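PDB 6WXU: dual oxidase maturation factor 1 from Mus musculus, which may be required for the maturation of DUOX1 and for its transport from the endoplasmic reticulum to the plasma membrane. Local coordinates for residues T23-I27 and L68-F72. Sequence-based numbering, arbitrary orientation.
Sequences TLAVI and LAVNF. With PLC (diundecyl phosphatidyl choline), chain O.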
# COMPACT_ATOMS: atom_id res chain seq x y z
N THR B 23 -17.39 -13.22 -15.19
CA THR B 23 -18.65 -13.32 -14.46
C THR B 23 -19.86 -13.35 -15.37
O THR B 23 -20.98 -13.49 -14.87
CB THR B 23 -18.78 -12.18 -13.46
OG1 THR B 23 -20.03 -12.28 -12.77
CG2 THR B 23 -18.71 -10.84 -14.16
N LEU B 24 -19.69 -13.21 -16.68
CA LEU B 24 -20.76 -13.41 -17.64
C LEU B 24 -20.68 -14.78 -18.31
O LEU B 24 -21.71 -15.41 -18.54
CB LEU B 24 -20.72 -12.32 -18.71
CG LEU B 24 -21.74 -12.43 -19.85
CD1 LEU B 24 -23.15 -12.29 -19.31
CD2 LEU B 24 -21.47 -11.38 -20.91
N ALA B 25 -19.47 -15.23 -18.63
CA ALA B 25 -19.30 -16.58 -19.16
C ALA B 25 -19.74 -17.62 -18.16
O ALA B 25 -20.28 -18.67 -18.55
CB ALA B 25 -17.85 -16.80 -19.56
N VAL B 26 -19.54 -17.36 -16.86
CA VAL B 26 -20.00 -18.29 -15.84
C VAL B 26 -21.52 -18.45 -15.91
O VAL B 26 -22.04 -19.57 -15.89
CB VAL B 26 -19.55 -17.82 -14.45
CG1 VAL B 26 -20.22 -18.64 -13.37
CG2 VAL B 26 -18.05 -17.93 -14.32
N ILE B 27 -22.24 -17.34 -16.01
CA ILE B 27 -23.69 -17.39 -16.05
C ILE B 27 -24.17 -18.10 -17.31
O ILE B 27 -25.08 -18.94 -17.27
CB ILE B 27 -24.27 -15.96 -15.96
CG1 ILE B 27 -23.93 -15.35 -14.60
CG2 ILE B 27 -25.75 -15.97 -16.20
CD1 ILE B 27 -24.29 -13.90 -14.49
N LEU B 68 -29.87 -11.83 -13.37
CA LEU B 68 -28.58 -11.98 -12.72
C LEU B 68 -27.43 -11.44 -13.55
O LEU B 68 -26.44 -10.97 -12.99
CB LEU B 68 -28.33 -13.46 -12.41
CG LEU B 68 -27.39 -13.81 -11.26
CD1 LEU B 68 -27.91 -13.22 -9.97
CD2 LEU B 68 -27.27 -15.30 -11.15
N ALA B 69 -27.54 -11.48 -14.88
CA ALA B 69 -26.47 -10.98 -15.74
C ALA B 69 -26.52 -9.47 -15.89
O ALA B 69 -25.48 -8.84 -16.06
CB ALA B 69 -26.56 -11.64 -17.11
N VAL B 70 -27.72 -8.89 -15.83
CA VAL B 70 -27.85 -7.44 -15.92
C VAL B 70 -27.29 -6.77 -14.68
O VAL B 70 -26.78 -5.65 -14.75
CB VAL B 70 -29.33 -7.09 -16.16
CG1 VAL B 70 -29.76 -5.96 -15.27
CG2 VAL B 70 -29.54 -6.73 -17.61
N ASN B 71 -27.33 -7.45 -13.54
CA ASN B 71 -26.81 -6.87 -12.31
C ASN B 71 -25.31 -6.65 -12.39
O ASN B 71 -24.81 -5.57 -12.06
CB ASN B 71 -27.17 -7.77 -11.12
CG ASN B 71 -26.97 -7.09 -9.79
OD1 ASN B 71 -25.95 -6.46 -9.55
ND2 ASN B 71 -27.95 -7.23 -8.92
N PHE B 72 -24.57 -7.67 -12.82
CA PHE B 72 -23.13 -7.59 -12.92
C PHE B 72 -22.65 -6.98 -14.23
O PHE B 72 -21.44 -6.83 -14.42
CB PHE B 72 -22.51 -8.97 -12.73
CG PHE B 72 -22.89 -9.63 -11.44
CD1 PHE B 72 -22.38 -9.16 -10.25
CD2 PHE B 72 -23.75 -10.71 -11.43
CE1 PHE B 72 -22.73 -9.76 -9.06
CE2 PHE B 72 -24.10 -11.30 -10.24
CZ PHE B 72 -23.58 -10.83 -9.06
C1 PLC O . -12.07 -15.65 -11.92
C2 PLC O . -13.39 -16.34 -11.74
C3 PLC O . -14.42 -15.37 -11.27
C4 PLC O . -12.34 -10.83 -11.64
C5 PLC O . -13.85 -10.83 -11.89
C6 PLC O . -13.80 -10.42 -14.30
C7 PLC O . -15.68 -9.83 -13.10
C8 PLC O . -13.69 -8.57 -12.74
C' PLC O . -14.01 -18.27 -13.11
C1' PLC O . -14.34 -18.97 -14.39
C2' PLC O . -14.28 -20.47 -14.17
C3' PLC O . -15.43 -21.30 -14.75
C4' PLC O . -16.47 -21.75 -13.72
C5' PLC O . -17.15 -22.93 -14.37
C6' PLC O . -18.62 -23.07 -14.11
C7' PLC O . -19.21 -23.70 -15.37
C8' PLC O . -20.31 -24.73 -15.14
C9' PLC O . -19.83 -26.17 -15.22
CA' PLC O . -20.00 -26.85 -16.55
CB' PLC O . -19.76 -28.33 -16.42
CB PLC O . -16.85 -15.43 -10.90
C1B PLC O . -18.08 -16.25 -10.65
C2B PLC O . -19.19 -15.42 -10.05
C3B PLC O . -20.52 -16.03 -10.43
C4B PLC O . -21.64 -15.25 -9.79
C5B PLC O . -22.75 -16.19 -9.39
C6B PLC O . -23.36 -16.78 -10.64
C7B PLC O . -23.92 -18.16 -10.37
C8B PLC O . -25.07 -18.10 -9.39
C9B PLC O . -26.08 -19.20 -9.70
CAA PLC O . -27.30 -19.07 -8.82
CBA PLC O . -26.93 -18.39 -7.52
O' PLC O . -13.94 -18.89 -12.10
OB PLC O . -16.85 -14.24 -10.84
O2 PLC O . -13.83 -16.86 -13.00
O3 PLC O . -15.62 -16.08 -11.24
O1P PLC O . -11.62 -12.95 -13.35
O2P PLC O . -9.74 -13.28 -11.66
O3P PLC O . -12.00 -14.37 -11.30
O4P PLC O . -11.81 -12.04 -11.09
N PLC O . -14.23 -9.92 -12.99
P PLC O . -11.17 -13.19 -11.97
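Ile27 reaches across to helix 50-72 with the end of its side chain. Its CD1 lies 3.9 Å from Ala69 CA and also touches Ala69 CB. Ile27 CD1 is also 3.9 Å from Leu68 O and lies near Leu68 CG. CG1 of Ile27 stands anti to its own carbonyl carbon (chi1 -65°), and the extended chain beyond it carries CD1 over to the other helix. Leu24, one turn earlier, meets Ala69 from a second direction: its CD1 is 4.1 Å from Ala69 CB. The small alanine side chain is thus met by two branched ones.

Thr23 and Phe72 pair nearer the predicted extracellular side. Their side chains cross at about a right angle. Thr23 OG1 comes obliquely to the base of the aromatic group, 4.1 Å from Phe72 CG. Ile27 CD1 also approaches this ring obliquely, 4.5 Å from Phe72 CD2. These contacts between the two segments are van der Waals packing.

The lipid diundecyl phosphatidyl choline lies against Thr23, Val26 and Leu68. Thr23 OG1 is anti to the backbone N (chi1 179°) and points to Phe72, while Thr23 CG2 lies 3.4 Å from choline methyl C7. Leu68 CD2 is 4.0 Å from C8B of an acyl chain, and Val26 also touches the lipid. Thr22 hydrogen-bonds to it. On its other flank, helix 50-72 packs on helices 170-199 and 249-273.

The two segments run antiparallel, at 177°, with their axes 10.1 Å apart. They form the predicted extracellular end of an antiparallel pair of successive helices, both predicted to span the membrane, with a bound phospholipid alongside.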